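Local atomic coordinates of neutral ceramidase (Pseudomonas aeruginosa, PDB entry 2ZWS), a protein that hydrolyses the N-acyl bond of ceramides to give sphingosine and a free fatty acid, using a bound zinc ion, and also runs the reverse synthesis. Residues D87-V91 against D296-R300; K81-Y86 against I134-Q138; V91-H97 against N439-N443; Q402-A408 against I433-N439; M397-G401 against A430-R434. All coordinates share one frame; numbering follows the deposited sequence.

How the contacts relate
Contact 3 is wholly buried and lies nearest the centre of the chain, where backbone bonds join the segments and His-97, packed on Tyr-441, binds the zinc ion. Contact 4, also largely buried, is regular parallel strand pairing with mainly apolar side chains on both faces. Contacts 1, 2 and 5 lie farther out, are only partly buried and rely more on polar side chains and, in contact 1, water. Contacts 1, 4 and 5 all reach the four-stranded sheet that includes strands 295-303, 392-400 and 403-407; contacts 4 and 5 share Ile-433 and Arg-434. Contacts 1 and 2 use adjacent parts of the loop before strand 91-95, which contact 3 then carries inward from Val-91.

Contact 1: residues D87-V91 against D296-R300; sequences DENNV and DSRFR. With PLM (palmitic acid), chain G.
Phe-299 sets CG trans to its backbone N (chi1 173°), which sends the ring out from strand 295-303 to meet Glu-88, while Ser-297 holds OG between its backbone N and carbonyl carbon (chi1 64°), facing Asn-89. Glu-88 CB then stands over one face of the phenyl ring, 3.6 Å from the Phe-299 centroid and 16° off the normal, a CH-pi contact displaced toward the rim. The Glu-88 carboxylate is not part of this packing: it forms a salt bridge with Lys-79 of helix 68-81. Glu-88 O also comes close to the ring, 3.3 Å from Phe-299 CD1. Ser-297 OG donates to Asn-89 O at 2.7 Å, arriving from above the carbonyl plane, and is the one direct hydrogen bond between the segments. Asn-89 OD1 lies 3.5 Å from Phe-299 CB, with its amide steeply inclined to the ring. Water 1 is 2.9 Å from this Asn-89 OD1 and accepts from Phe-299 N at 3.0 Å; water 2 sits between Asn-89 OD1 and Phe-299 O. The loop is stiffened by an Asx turn, Asn-89 N donating to Asp-87 OD1 at 2.9 Å; Asp-87 is an inferred substrate-binding residue. On the other side of the strand, Arg-298 NH2 is 3.1 Å from O2 of a palmitic acid, whose carboxyl group lies over one face of the guanidinium, offset toward its rim. The loop before strand 91-95 is thus joined to this edge strand by one hydroxyl, one ring face and bridging water, with the carboxylate of Glu-88 engaged away from the interface.

Contact 2: residues K81-Y86 against I134-Q138; sequences KYPGVY and IERAQ
Gln-138, at the end of helix 120-138, reaches between Tyr-82 and Tyr-86 with CG held between its backbone N and carbonyl carbon (chi1 72°) and the chain extended beyond. Its CB lies 3.7 Å from Tyr-86 OH, and CD is about as far from the same hydroxyl. At the tip the two amide atoms part: OE1 stands over one face of the Tyr-82 ring, 3.3 Å from Tyr-82 CZ, with the amide plane almost perpendicular to the ring, whereas NE2 comes to the edge of Tyr-86, the amide plane only 14° from that ring. Gln-138 NE2 donates to Tyr-86 OH at 2.6 Å, but the N-H points poorly (127°) and the bond is weak; the hydroxyl is also hydrogen-bonded to Arg-55 NH1. Beside it, Ile-134 CG2 packs 3.8 Å from Tyr-86 CZ. The opposite face of the Tyr-82 ring carries CG of Lys-81, leaving that ring between an amide oxygen and an aliphatic chain. One turn back on the helix, Glu-135 OE2 takes two donors from the same face of its carboxylate. Lys-81 NZ meets Glu-135 OE2 on the syn side at 2.7 Å in a salt bridge, and Tyr-82 OH donates to Glu-135 OE2 at 3.0 Å from above the plane. These bonds tie the end of helix 68-81 and the following loop to helix 120-138. With an ammonium and a phenol on one oxygen, Glu-135 would be expected to stay ionised; Arg-55 and, weakly, Gln-138 both donate to Tyr-86 OH and may polarise that phenol.

Contact 3: residues V91-H97 against N439-N443; sequences VMLAATH and NGYAN. With ZN (zinc ion), chain B.
His-97, a ligand of the catalytic zinc centre, follows strand 91-95 and is backed by Tyr-441 from the loop after strand 435-439. His-97 NE2 binds the zinc ion at 2.2 Å, and water 3 is a further ligand at 2.1 Å from the metal; His-204, Glu-411 and Tyr-448 complete the site. Tyr-441 CE1 stands over the centre of the imidazole, 3.3 Å from His-97 CG, but the ring planes meet obliquely at 34°. In return His-97 CB lies over the Tyr-441 face, 4.1 Å from the ring centroid. His-97 CG is trans to its backbone N (chi1 -160°), which swings the imidazole across the phenol. Its ND1 is hydrogen-bonded to Gly-64 O, and Tyr-441 OH to Glu-411 OE1; Gly-64 O and Tyr-441 are thus second-shell partners that probably help to orient His-97 and Glu-411. Upstream, the backbones meet in a single beta bridge of Ala-94 with Ala-442. Asn-443 N donates to Leu-93 O at 2.8 Å, and a weak bond runs from Ala-95 N to Tyr-441 O at 3.1 Å. The small Ala-94 and Ala-442 side chains touch CB to CB at 4.2 Å. Binding zinc through NE2 while ND1 bonds a carbonyl oxygen is common for zinc-bound histidines.

Contact 4: residues Q402-A408 against I433-N439; sequences QLELLGA and IRHVVFN
Leu-406 and Phe-438 meet on one face of two neighbouring parallel strands, their side chains crossing at about a right angle. Leu-406 has CG trans to its carbonyl carbon (chi1 -74°), which spreads its methyls along the partner strand: CD1 lies 3.7 Å from Val-436 CG1, and Leu-406 CD2 3.9 Å from Phe-438 CD1. The far end of the Phe-438 ring receives Ala-408, whose CB is 3.5 Å from CZ. On this same face Glu-404, extended beyond CG, lies across Ile-433 with its CD 3.6 Å from Ile-433 CG1, while its OE1 is hydrogen-bonded to Ser-428 OG. Ile-433 CG1 and CD1 thereby touch both the end of the methylene chain, at Glu-404 CG, and the base of the carboxylate. Strands 403-407 and 435-439 run in the same direction, 17° apart, and helix 414-428 lies between them in the chain, a beta-alpha-beta crossover. Its Val-424, Arg-421 and Gln-425 pack on the face with Glu-404 and Val-436; Phe-479 of helix 471-488 covers Leu-406 and Ala-408. The other face carries Leu-405, which places CG trans to its backbone N (chi1 172°) and brings CD1 within 3.8 Å of Val-437 CG1, both beneath Trp-200. Leu-403 CD2 there lies against CB and the ring of His-435, meeting the ring obliquely; His-435 also stacks on Tyr-148 and hydrogen-bonds Glu-289 through NE2. The backbone ladder begins where Gln-402 O accepts two donors, Arg-434 N at 2.8 Å and His-435 N at 3.3 Å, and continues through straight bonds such as Leu-406 N to Val-437 O, 2.8 Å.

Contact 5: residues M397-G401 against A430-R434; sequences MFRIG and AAGIR
Arg-399 lies over Ile-433 and reaches the carbonyl of Ala-431, and nearly all of this small contact depends on it. Its CG is trans to the backbone N (chi1 168°) and the chain stays extended to NE, which carries the guanidinium from the strand to the loop after helix 414-428. The tight part is around that group. Ile-433 CD1 sits over one guanidinium face, offset to the rim and 3.6 Å from Arg-399 NE, and the same methyl is 3.6 Å from Gly-401 O. Arg-399 NE donates to Gly-401 O at 2.8 Å, a bond to the turn that follows the strand and fixes the rotation of the group. Beyond it, Ala-431 O is straddled by two amino groups at the guanidinium edge: Arg-399 NH1 donates at 2.9 Å from above the carbonyl plane, and NH2 makes a weak bond to the same Ala-431 O at 3.0 Å. The outer side is looser. Ala-431 CB comes only within 3.9 Å of Arg-399 NH1, Gly-432 meets the group through its backbone, with C 4.2 Å from Arg-399 NH2, and both residues are partly exposed. Gly-432 has a positive phi (94°), which turns the chain between these two points. Glu-294 makes a long, weak ion pair with Arg-399 NH1. The strand 392-400 holding Arg-399 runs between strands 295-303 and 403-407, bonding through Arg-399 to Asp-296 on one side, while helix 471-488 packs on Met-397 and helix 414-428 on Ile-433.

Contact 1: residues D87-V91 against D296-R300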
# COMPACT_ATOMS: atom_id res chain seq x y z
N ASP A 87 -13.22 12.84 10.91
CA ASP A 87 -13.95 12.96 9.66
C ASP A 87 -12.98 13.16 8.48
O ASP A 87 -11.77 12.96 8.60
CB ASP A 87 -15.02 14.06 9.73
CG ASP A 87 -14.44 15.46 9.94
OD1 ASP A 87 -13.24 15.69 9.68
OD2 ASP A 87 -15.23 16.35 10.34
N GLU A 88 -13.52 13.52 7.32
CA GLU A 88 -12.65 13.66 6.15
C GLU A 88 -11.54 14.67 6.34
O GLU A 88 -10.49 14.57 5.70
CB GLU A 88 -13.46 14.01 4.90
CG GLU A 88 -14.48 15.13 5.08
CD GLU A 88 -15.87 14.58 5.35
OE1 GLU A 88 -16.68 14.49 4.40
OE2 GLU A 88 -16.15 14.21 6.50
N ASN A 89 -11.75 15.66 7.22
CA ASN A 89 -10.72 16.67 7.40
C ASN A 89 -9.49 16.19 8.15
O ASN A 89 -8.42 16.77 7.98
CB ASN A 89 -11.29 17.89 8.12
CG ASN A 89 -12.42 18.52 7.35
OD1 ASN A 89 -12.29 18.81 6.18
ND2 ASN A 89 -13.55 18.73 8.02
N ASN A 90 -9.61 15.16 8.98
CA ASN A 90 -8.45 14.82 9.82
C ASN A 90 -7.99 13.38 9.73
O ASN A 90 -7.25 12.91 10.61
CB ASN A 90 -8.66 15.25 11.28
CG ASN A 90 -9.65 14.37 11.99
OD1 ASN A 90 -10.49 13.73 11.35
ND2 ASN A 90 -9.60 14.38 13.32
N VAL A 91 -8.38 12.69 8.65
CA VAL A 91 -7.97 11.29 8.46
C VAL A 91 -7.34 11.19 7.07
O VAL A 91 -8.03 11.50 6.07
CB VAL A 91 -9.20 10.31 8.57
CG1 VAL A 91 -8.75 8.89 8.21
CG2 VAL A 91 -9.88 10.36 9.96
N ASP A 296 -3.22 21.47 11.81
CA ASP A 296 -4.35 21.99 11.04
C ASP A 296 -4.52 21.08 9.85
O ASP A 296 -3.65 20.23 9.54
CB ASP A 296 -4.06 23.43 10.58
CG ASP A 296 -5.31 24.22 10.22
OD1 ASP A 296 -6.45 23.73 10.33
OD2 ASP A 296 -5.12 25.39 9.83
N SER A 297 -5.64 21.26 9.16
CA SER A 297 -5.86 20.47 7.95
C SER A 297 -6.95 21.07 7.09
O SER A 297 -7.78 21.89 7.56
CB SER A 297 -6.24 19.04 8.33
OG SER A 297 -7.48 19.07 9.03
N ARG A 298 -6.95 20.64 5.82
CA ARG A 298 -8.07 20.95 4.92
C ARG A 298 -8.32 19.72 4.05
O ARG A 298 -7.41 18.90 3.84
CB ARG A 298 -7.77 22.15 4.00
CG ARG A 298 -7.67 23.49 4.71
CD ARG A 298 -9.01 23.99 5.29
NE ARG A 298 -8.85 25.37 5.75
CZ ARG A 298 -8.24 25.71 6.89
NH1 ARG A 298 -7.74 24.78 7.70
NH2 ARG A 298 -8.11 26.98 7.23
N PHE A 299 -9.55 19.61 3.57
CA PHE A 299 -9.95 18.49 2.73
C PHE A 299 -11.08 18.95 1.83
O PHE A 299 -11.98 19.67 2.28
CB PHE A 299 -10.46 17.33 3.58
CG PHE A 299 -11.05 16.20 2.77
CD1 PHE A 299 -10.26 15.11 2.43
CD2 PHE A 299 -12.38 16.24 2.34
CE1 PHE A 299 -10.77 14.09 1.65
CE2 PHE A 299 -12.89 15.21 1.58
CZ PHE A 299 -12.10 14.14 1.23
N ARG A 300 -11.05 18.48 0.58
CA ARG A 300 -12.11 18.75 -0.37
C ARG A 300 -12.26 17.59 -1.34
O ARG A 300 -11.26 17.17 -1.92
CB ARG A 300 -11.70 19.99 -1.20
CG ARG A 300 -12.76 20.98 -1.22
CD ARG A 300 -12.98 21.55 -2.58
NE ARG A 300 -11.84 22.20 -3.22
CZ ARG A 300 -11.91 22.70 -4.45
NH1 ARG A 300 -13.05 22.60 -5.11
NH2 ARG A 300 -10.86 23.30 -5.02
C1 PLM G . -11.37 26.83 9.15
O1 PLM G . -11.18 26.06 10.13
O2 PLM G . -10.56 27.76 8.93
C2 PLM G . -12.58 26.65 8.26
C3 PLM G . -12.65 25.20 7.79
C4 PLM G . -13.95 24.95 7.03
C5 PLM G . -15.18 24.80 7.91
C6 PLM G . -16.32 24.23 7.07
C7 PLM G . -17.24 25.34 6.55
C8 PLM G . -17.05 25.60 5.07
C9 PLM G . -18.13 26.55 4.54
CA PLM G . -17.54 27.75 3.81
CB PLM G . -17.47 27.49 2.30
CC PLM G . -16.11 27.90 1.76
CD PLM G . -16.23 28.95 0.66
CE PLM G . -14.92 29.69 0.43
CF PLM G . -14.06 29.01 -0.64
CG PLM G . -14.48 29.42 -2.05
O HOH W 1 -11.45 21.36 5.09
O HOH W 2 -14.03 19.39 4.34

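Contact 2: residues K81-Y86 against I134-Q138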
# COMPACT_ATOMS: atom_id res chain seq x y z
N LYS A 81 -18.59 5.04 15.09
CA LYS A 81 -18.06 4.51 16.35
C LYS A 81 -17.50 5.62 17.24
O LYS A 81 -17.54 5.51 18.49
CB LYS A 81 -17.05 3.40 16.09
CG LYS A 81 -16.86 2.46 17.27
CD LYS A 81 -16.29 1.14 16.83
CE LYS A 81 -15.80 0.36 18.04
NZ LYS A 81 -15.12 -0.91 17.64
N TYR A 82 -17.00 6.68 16.61
CA TYR A 82 -16.31 7.78 17.32
C TYR A 82 -16.83 9.15 16.89
O TYR A 82 -16.08 9.95 16.34
CB TYR A 82 -14.77 7.65 17.14
CG TYR A 82 -14.31 6.28 17.57
CD1 TYR A 82 -13.96 5.31 16.62
CD2 TYR A 82 -14.31 5.91 18.91
CE1 TYR A 82 -13.58 4.02 17.01
CE2 TYR A 82 -13.93 4.64 19.32
CZ TYR A 82 -13.57 3.70 18.37
OH TYR A 82 -13.21 2.43 18.77
N PRO A 83 -18.13 9.42 17.15
CA PRO A 83 -18.71 10.63 16.57
C PRO A 83 -18.04 11.89 17.06
O PRO A 83 -17.76 12.01 18.26
CB PRO A 83 -20.18 10.60 17.04
CG PRO A 83 -20.23 9.61 18.15
CD PRO A 83 -19.10 8.65 17.95
N GLY A 84 -17.77 12.81 16.14
CA GLY A 84 -17.14 14.08 16.47
C GLY A 84 -15.62 14.03 16.58
O GLY A 84 -14.98 15.07 16.70
N VAL A 85 -15.05 12.83 16.50
CA VAL A 85 -13.60 12.69 16.66
C VAL A 85 -12.88 12.76 15.32
O VAL A 85 -11.89 13.49 15.16
CB VAL A 85 -13.24 11.37 17.37
CG1 VAL A 85 -11.75 11.25 17.53
CG2 VAL A 85 -13.94 11.27 18.77
N TYR A 86 -13.39 11.98 14.36
CA TYR A 86 -12.77 11.86 13.04
C TYR A 86 -13.75 12.22 11.96
O TYR A 86 -14.93 11.93 12.06
CB TYR A 86 -12.30 10.43 12.79
CG TYR A 86 -11.27 9.94 13.78
CD1 TYR A 86 -11.59 8.93 14.71
CD2 TYR A 86 -10.00 10.48 13.81
CE1 TYR A 86 -10.66 8.49 15.62
CE2 TYR A 86 -9.05 10.04 14.73
CZ TYR A 86 -9.38 9.04 15.62
OH TYR A 86 -8.46 8.60 16.55
N ILE A 134 -6.52 2.34 13.72
CA ILE A 134 -6.79 3.64 14.33
C ILE A 134 -7.26 3.46 15.75
O ILE A 134 -6.81 4.18 16.64
CB ILE A 134 -7.81 4.44 13.48
CG1 ILE A 134 -7.24 4.79 12.09
CG2 ILE A 134 -8.24 5.77 14.15
CD1 ILE A 134 -8.30 5.28 11.03
N GLU A 135 -8.11 2.47 15.97
CA GLU A 135 -8.57 2.14 17.32
C GLU A 135 -7.40 1.80 18.23
O GLU A 135 -7.34 2.24 19.40
CB GLU A 135 -9.54 0.98 17.24
CG GLU A 135 -10.83 1.37 16.61
CD GLU A 135 -11.81 0.21 16.53
OE1 GLU A 135 -11.37 -0.96 16.43
OE2 GLU A 135 -13.02 0.47 16.57
N ARG A 136 -6.46 1.01 17.70
CA ARG A 136 -5.29 0.64 18.47
C ARG A 136 -4.40 1.84 18.74
O ARG A 136 -3.92 2.00 19.86
CB ARG A 136 -4.49 -0.48 17.80
CG ARG A 136 -5.28 -1.76 17.76
CD ARG A 136 -4.61 -2.84 16.94
NE ARG A 136 -5.21 -4.14 17.23
CZ ARG A 136 -4.84 -5.29 16.66
NH1 ARG A 136 -3.89 -5.30 15.73
NH2 ARG A 136 -5.44 -6.43 17.00
N ALA A 137 -4.19 2.67 17.73
CA ALA A 137 -3.39 3.87 17.90
C ALA A 137 -3.97 4.82 18.93
O ALA A 137 -3.24 5.30 19.79
CB ALA A 137 -3.17 4.57 16.56
N GLN A 138 -5.26 5.11 18.84
CA GLN A 138 -5.85 6.05 19.77
C GLN A 138 -5.90 5.53 21.21
O GLN A 138 -5.95 6.34 22.13
CB GLN A 138 -7.23 6.48 19.30
CG GLN A 138 -8.27 5.39 19.44
CD GLN A 138 -9.61 5.77 18.84
OE1 GLN A 138 -10.61 5.07 19.05
NE2 GLN A 138 -9.64 6.87 18.10

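Contact 3: residues V91-H97 against N439-N443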
# COMPACT_ATOMS: atom_id res chain seq x y z
N VAL A 91 -8.38 12.69 8.65
CA VAL A 91 -7.97 11.29 8.46
C VAL A 91 -7.34 11.19 7.07
O VAL A 91 -8.03 11.50 6.07
CB VAL A 91 -9.20 10.31 8.57
CG1 VAL A 91 -8.75 8.89 8.21
CG2 VAL A 91 -9.88 10.36 9.96
N MET A 92 -6.08 10.75 7.00
CA MET A 92 -5.41 10.55 5.70
C MET A 92 -5.04 9.09 5.57
O MET A 92 -4.40 8.54 6.45
CB MET A 92 -4.14 11.42 5.58
CG MET A 92 -3.47 11.32 4.22
SD MET A 92 -2.00 12.36 4.07
CE MET A 92 -2.71 14.01 4.24
N LEU A 93 -5.43 8.49 4.45
CA LEU A 93 -5.11 7.08 4.18
C LEU A 93 -4.20 7.02 2.98
O LEU A 93 -4.51 7.64 1.97
CB LEU A 93 -6.40 6.30 3.87
CG LEU A 93 -7.56 6.38 4.86
CD1 LEU A 93 -8.71 5.50 4.37
CD2 LEU A 93 -7.16 5.97 6.29
N ALA A 94 -3.07 6.33 3.07
CA ALA A 94 -2.14 6.23 1.96
C ALA A 94 -1.68 4.80 1.80
O ALA A 94 -1.88 3.96 2.69
CB ALA A 94 -0.98 7.15 2.20
N ALA A 95 -1.11 4.49 0.65
CA ALA A 95 -0.67 3.12 0.36
C ALA A 95 0.79 3.09 -0.07
O ALA A 95 1.32 4.05 -0.66
CB ALA A 95 -1.53 2.59 -0.77
N THR A 96 1.41 1.93 0.16
CA THR A 96 2.81 1.71 -0.20
C THR A 96 2.97 1.36 -1.70
O THR A 96 4.10 1.40 -2.23
CB THR A 96 3.39 0.49 0.54
OG1 THR A 96 2.60 -0.67 0.18
CG2 THR A 96 3.45 0.72 2.04
N HIS A 97 1.87 0.97 -2.35
CA HIS A 97 1.88 0.58 -3.78
C HIS A 97 2.57 -0.76 -4.02
O HIS A 97 3.13 -1.01 -5.08
CB HIS A 97 2.48 1.69 -4.64
CG HIS A 97 2.12 1.62 -6.09
ND1 HIS A 97 0.85 1.29 -6.53
CD2 HIS A 97 2.83 1.98 -7.19
CE1 HIS A 97 0.82 1.39 -7.85
NE2 HIS A 97 2.01 1.81 -8.28
N ASN A 439 2.65 13.17 -0.47
CA ASN A 439 2.34 11.75 -0.37
C ASN A 439 1.31 11.36 -1.43
O ASN A 439 0.14 11.66 -1.27
CB ASN A 439 1.81 11.46 1.06
CG ASN A 439 1.82 9.98 1.43
OD1 ASN A 439 1.62 9.08 0.57
ND2 ASN A 439 2.02 9.71 2.70
N GLY A 440 1.76 10.75 -2.53
CA GLY A 440 0.88 10.18 -3.57
C GLY A 440 0.19 8.94 -3.03
O GLY A 440 0.45 8.51 -1.90
N TYR A 441 -0.69 8.34 -3.84
CA TYR A 441 -1.41 7.12 -3.46
C TYR A 441 -2.25 7.31 -2.19
O TYR A 441 -2.39 6.39 -1.39
CB TYR A 441 -0.46 5.94 -3.23
CG TYR A 441 0.54 5.73 -4.35
CD1 TYR A 441 0.21 4.94 -5.45
CD2 TYR A 441 1.79 6.36 -4.33
CE1 TYR A 441 1.14 4.76 -6.51
CE2 TYR A 441 2.71 6.20 -5.36
CZ TYR A 441 2.38 5.41 -6.46
OH TYR A 441 3.30 5.29 -7.45
N ALA A 442 -2.83 8.50 -2.03
CA ALA A 442 -3.62 8.79 -0.81
C ALA A 442 -5.11 9.02 -1.10
O ALA A 442 -5.46 9.77 -2.03
CB ALA A 442 -3.06 10.00 -0.05
N ASN A 443 -5.97 8.36 -0.30
CA ASN A 443 -7.41 8.60 -0.23
C ASN A 443 -8.26 8.13 -1.42
O ASN A 443 -9.45 7.86 -1.23
CB ASN A 443 -7.75 10.05 0.12
CG ASN A 443 -7.17 10.50 1.46
OD1 ASN A 443 -6.74 11.67 1.59
ND2 ASN A 443 -7.20 9.63 2.45
ZN ZN B . 2.38 2.41 -10.33
O HOH W 3 1.88 0.46 -10.95

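Contact 4: residues Q402-A408 against I433-N439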
# COMPACT_ATOMS: atom_id res chain seq x y z
N GLN A 402 5.82 23.09 11.43
CA GLN A 402 6.35 23.72 10.19
C GLN A 402 6.31 22.79 8.98
O GLN A 402 6.87 23.12 7.92
CB GLN A 402 7.79 24.21 10.42
CG GLN A 402 8.84 23.09 10.55
CD GLN A 402 9.17 22.66 11.99
OE1 GLN A 402 10.33 22.32 12.28
NE2 GLN A 402 8.17 22.62 12.86
N LEU A 403 5.69 21.62 9.14
CA LEU A 403 5.53 20.66 8.04
C LEU A 403 4.16 20.74 7.42
O LEU A 403 3.17 20.93 8.12
CB LEU A 403 5.66 19.23 8.55
CG LEU A 403 6.86 18.89 9.40
CD1 LEU A 403 6.82 17.39 9.73
CD2 LEU A 403 8.15 19.27 8.69
N GLU A 404 4.11 20.57 6.11
CA GLU A 404 2.82 20.31 5.47
C GLU A 404 2.92 19.01 4.72
O GLU A 404 3.91 18.76 4.05
CB GLU A 404 2.38 21.41 4.51
CG GLU A 404 1.69 22.55 5.21
CD GLU A 404 1.21 23.64 4.25
OE1 GLU A 404 1.83 23.85 3.17
OE2 GLU A 404 0.22 24.32 4.61
N LEU A 405 1.88 18.19 4.87
CA LEU A 405 1.84 16.87 4.28
C LEU A 405 0.65 16.87 3.32
O LEU A 405 -0.48 17.16 3.72
CB LEU A 405 1.66 15.84 5.40
CG LEU A 405 1.41 14.39 4.99
CD1 LEU A 405 2.57 13.81 4.15
CD2 LEU A 405 1.14 13.52 6.21
N LEU A 406 0.91 16.61 2.05
CA LEU A 406 -0.15 16.58 1.05
C LEU A 406 -0.53 15.16 0.73
O LEU A 406 0.34 14.31 0.54
CB LEU A 406 0.32 17.23 -0.25
CG LEU A 406 0.48 18.76 -0.38
CD1 LEU A 406 1.11 19.45 0.79
CD2 LEU A 406 1.28 19.08 -1.67
N GLY A 407 -1.84 14.91 0.65
CA GLY A 407 -2.32 13.58 0.27
C GLY A 407 -2.93 13.72 -1.12
O GLY A 407 -3.95 14.41 -1.29
N ALA A 408 -2.32 13.07 -2.11
CA ALA A 408 -2.75 13.16 -3.50
C ALA A 408 -3.18 11.80 -4.04
O ALA A 408 -2.44 10.82 -3.87
CB ALA A 408 -1.63 13.75 -4.34
N ILE A 433 5.58 27.54 7.15
CA ILE A 433 5.89 26.20 6.66
C ILE A 433 7.30 26.17 6.07
O ILE A 433 7.67 27.03 5.26
CB ILE A 433 4.87 25.74 5.59
CG1 ILE A 433 3.45 25.70 6.17
CG2 ILE A 433 5.27 24.37 5.02
CD1 ILE A 433 3.31 24.90 7.47
N ARG A 434 8.07 25.15 6.44
CA ARG A 434 9.45 25.02 5.98
C ARG A 434 9.72 23.73 5.19
O ARG A 434 10.74 23.61 4.54
CB ARG A 434 10.42 25.12 7.17
CG ARG A 434 10.31 26.45 7.97
CD ARG A 434 10.77 27.65 7.10
NE ARG A 434 10.53 28.96 7.73
CZ ARG A 434 9.54 29.80 7.41
NH1 ARG A 434 8.64 29.50 6.47
NH2 ARG A 434 9.45 30.97 8.03
N HIS A 435 8.81 22.77 5.29
CA HIS A 435 8.98 21.51 4.57
C HIS A 435 7.63 21.05 4.07
O HIS A 435 6.64 21.08 4.81
CB HIS A 435 9.59 20.43 5.47
CG HIS A 435 10.90 20.82 6.07
ND1 HIS A 435 12.07 20.88 5.34
CD2 HIS A 435 11.23 21.19 7.32
CE1 HIS A 435 13.07 21.25 6.12
NE2 HIS A 435 12.58 21.46 7.33
N VAL A 436 7.57 20.68 2.80
CA VAL A 436 6.34 20.16 2.20
C VAL A 436 6.60 18.74 1.73
O VAL A 436 7.52 18.51 0.98
CB VAL A 436 5.88 21.04 1.02
CG1 VAL A 436 4.65 20.46 0.34
CG2 VAL A 436 5.62 22.47 1.50
N VAL A 437 5.84 17.80 2.27
CA VAL A 437 5.99 16.39 1.89
C VAL A 437 4.80 16.00 1.00
O VAL A 437 3.65 16.22 1.38
CB VAL A 437 6.01 15.48 3.12
CG1 VAL A 437 6.05 14.02 2.68
CG2 VAL A 437 7.23 15.79 3.98
N PHE A 438 5.09 15.45 -0.17
CA PHE A 438 4.05 15.08 -1.11
C PHE A 438 3.80 13.58 -1.00
O PHE A 438 4.67 12.82 -1.36
CB PHE A 438 4.50 15.46 -2.52
CG PHE A 438 3.46 15.23 -3.56
CD1 PHE A 438 2.63 16.26 -3.98
CD2 PHE A 438 3.30 13.97 -4.14
CE1 PHE A 438 1.64 16.04 -4.95
CE2 PHE A 438 2.33 13.74 -5.12
CZ PHE A 438 1.49 14.78 -5.52
N ASN A 439 2.65 13.17 -0.47
CA ASN A 439 2.34 11.75 -0.37
C ASN A 439 1.31 11.36 -1.43
O ASN A 439 0.14 11.66 -1.27
CB ASN A 439 1.81 11.46 1.06
CG ASN A 439 1.82 9.98 1.43
OD1 ASN A 439 1.62 9.08 0.57
ND2 ASN A 439 2.02 9.71 2.70

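Contact 5: residues M397-G401 against A430-R434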
# COMPACT_ATOMS: atom_id res chain seq x y z
N MET A 397 -4.62 18.25 2.80
CA MET A 397 -3.35 18.70 3.35
C MET A 397 -3.44 18.72 4.86
O MET A 397 -4.46 19.16 5.43
CB MET A 397 -2.97 20.11 2.88
CG MET A 397 -2.70 20.25 1.40
SD MET A 397 -2.34 21.94 0.88
CE MET A 397 -0.92 22.32 1.92
N PHE A 398 -2.39 18.21 5.52
CA PHE A 398 -2.23 18.35 6.97
C PHE A 398 -1.12 19.36 7.20
O PHE A 398 -0.12 19.36 6.49
CB PHE A 398 -1.75 17.05 7.62
CG PHE A 398 -2.80 15.98 7.77
CD1 PHE A 398 -4.14 16.21 7.45
CD2 PHE A 398 -2.44 14.74 8.28
CE1 PHE A 398 -5.10 15.20 7.60
CE2 PHE A 398 -3.40 13.73 8.45
CZ PHE A 398 -4.72 13.97 8.12
N ARG A 399 -1.29 20.21 8.21
CA ARG A 399 -0.18 20.99 8.72
C ARG A 399 0.23 20.35 10.06
O ARG A 399 -0.62 20.13 10.94
CB ARG A 399 -0.56 22.46 8.96
CG ARG A 399 0.54 23.17 9.75
CD ARG A 399 0.30 24.63 9.97
NE ARG A 399 1.51 25.21 10.55
CZ ARG A 399 1.87 26.49 10.44
NH1 ARG A 399 1.08 27.36 9.80
NH2 ARG A 399 3.01 26.91 10.98
N ILE A 400 1.52 20.03 10.19
CA ILE A 400 2.05 19.47 11.42
C ILE A 400 3.23 20.37 11.82
O ILE A 400 4.34 20.19 11.31
CB ILE A 400 2.49 17.97 11.23
CG1 ILE A 400 1.35 17.11 10.66
CG2 ILE A 400 2.98 17.40 12.54
CD1 ILE A 400 1.82 15.74 10.14
N GLY A 401 2.97 21.38 12.65
CA GLY A 401 4.01 22.39 12.92
C GLY A 401 4.50 23.07 11.64
O GLY A 401 3.69 23.55 10.83
N ALA A 430 4.95 32.10 4.13
CA ALA A 430 4.46 33.13 5.06
C ALA A 430 3.70 32.58 6.26
O ALA A 430 3.57 33.27 7.29
CB ALA A 430 3.60 34.16 4.32
N ALA A 431 3.18 31.36 6.13
CA ALA A 431 2.49 30.69 7.25
C ALA A 431 3.45 29.97 8.23
O ALA A 431 3.00 29.41 9.24
CB ALA A 431 1.46 29.71 6.73
N GLY A 432 4.73 29.98 7.89
CA GLY A 432 5.76 29.38 8.73
C GLY A 432 6.06 27.95 8.33
O GLY A 432 6.75 27.22 9.06
N ILE A 433 5.58 27.54 7.15
CA ILE A 433 5.89 26.20 6.66
C ILE A 433 7.30 26.17 6.07
O ILE A 433 7.67 27.03 5.26
CB ILE A 433 4.87 25.74 5.59
CG1 ILE A 433 3.45 25.70 6.17
CG2 ILE A 433 5.27 24.37 5.02
CD1 ILE A 433 3.31 24.90 7.47
N ARG A 434 8.07 25.15 6.44
CA ARG A 434 9.45 25.02 5.98
C ARG A 434 9.72 23.73 5.19
O ARG A 434 10.74 23.61 4.54
CB ARG A 434 10.42 25.12 7.17
CG ARG A 434 10.31 26.45 7.97
CD ARG A 434 10.77 27.65 7.10
NE ARG A 434 10.53 28.96 7.73
CZ ARG A 434 9.54 29.80 7.41
NH1 ARG A 434 8.64 29.50 6.47
NH2 ARG A 434 9.45 30.97 8.03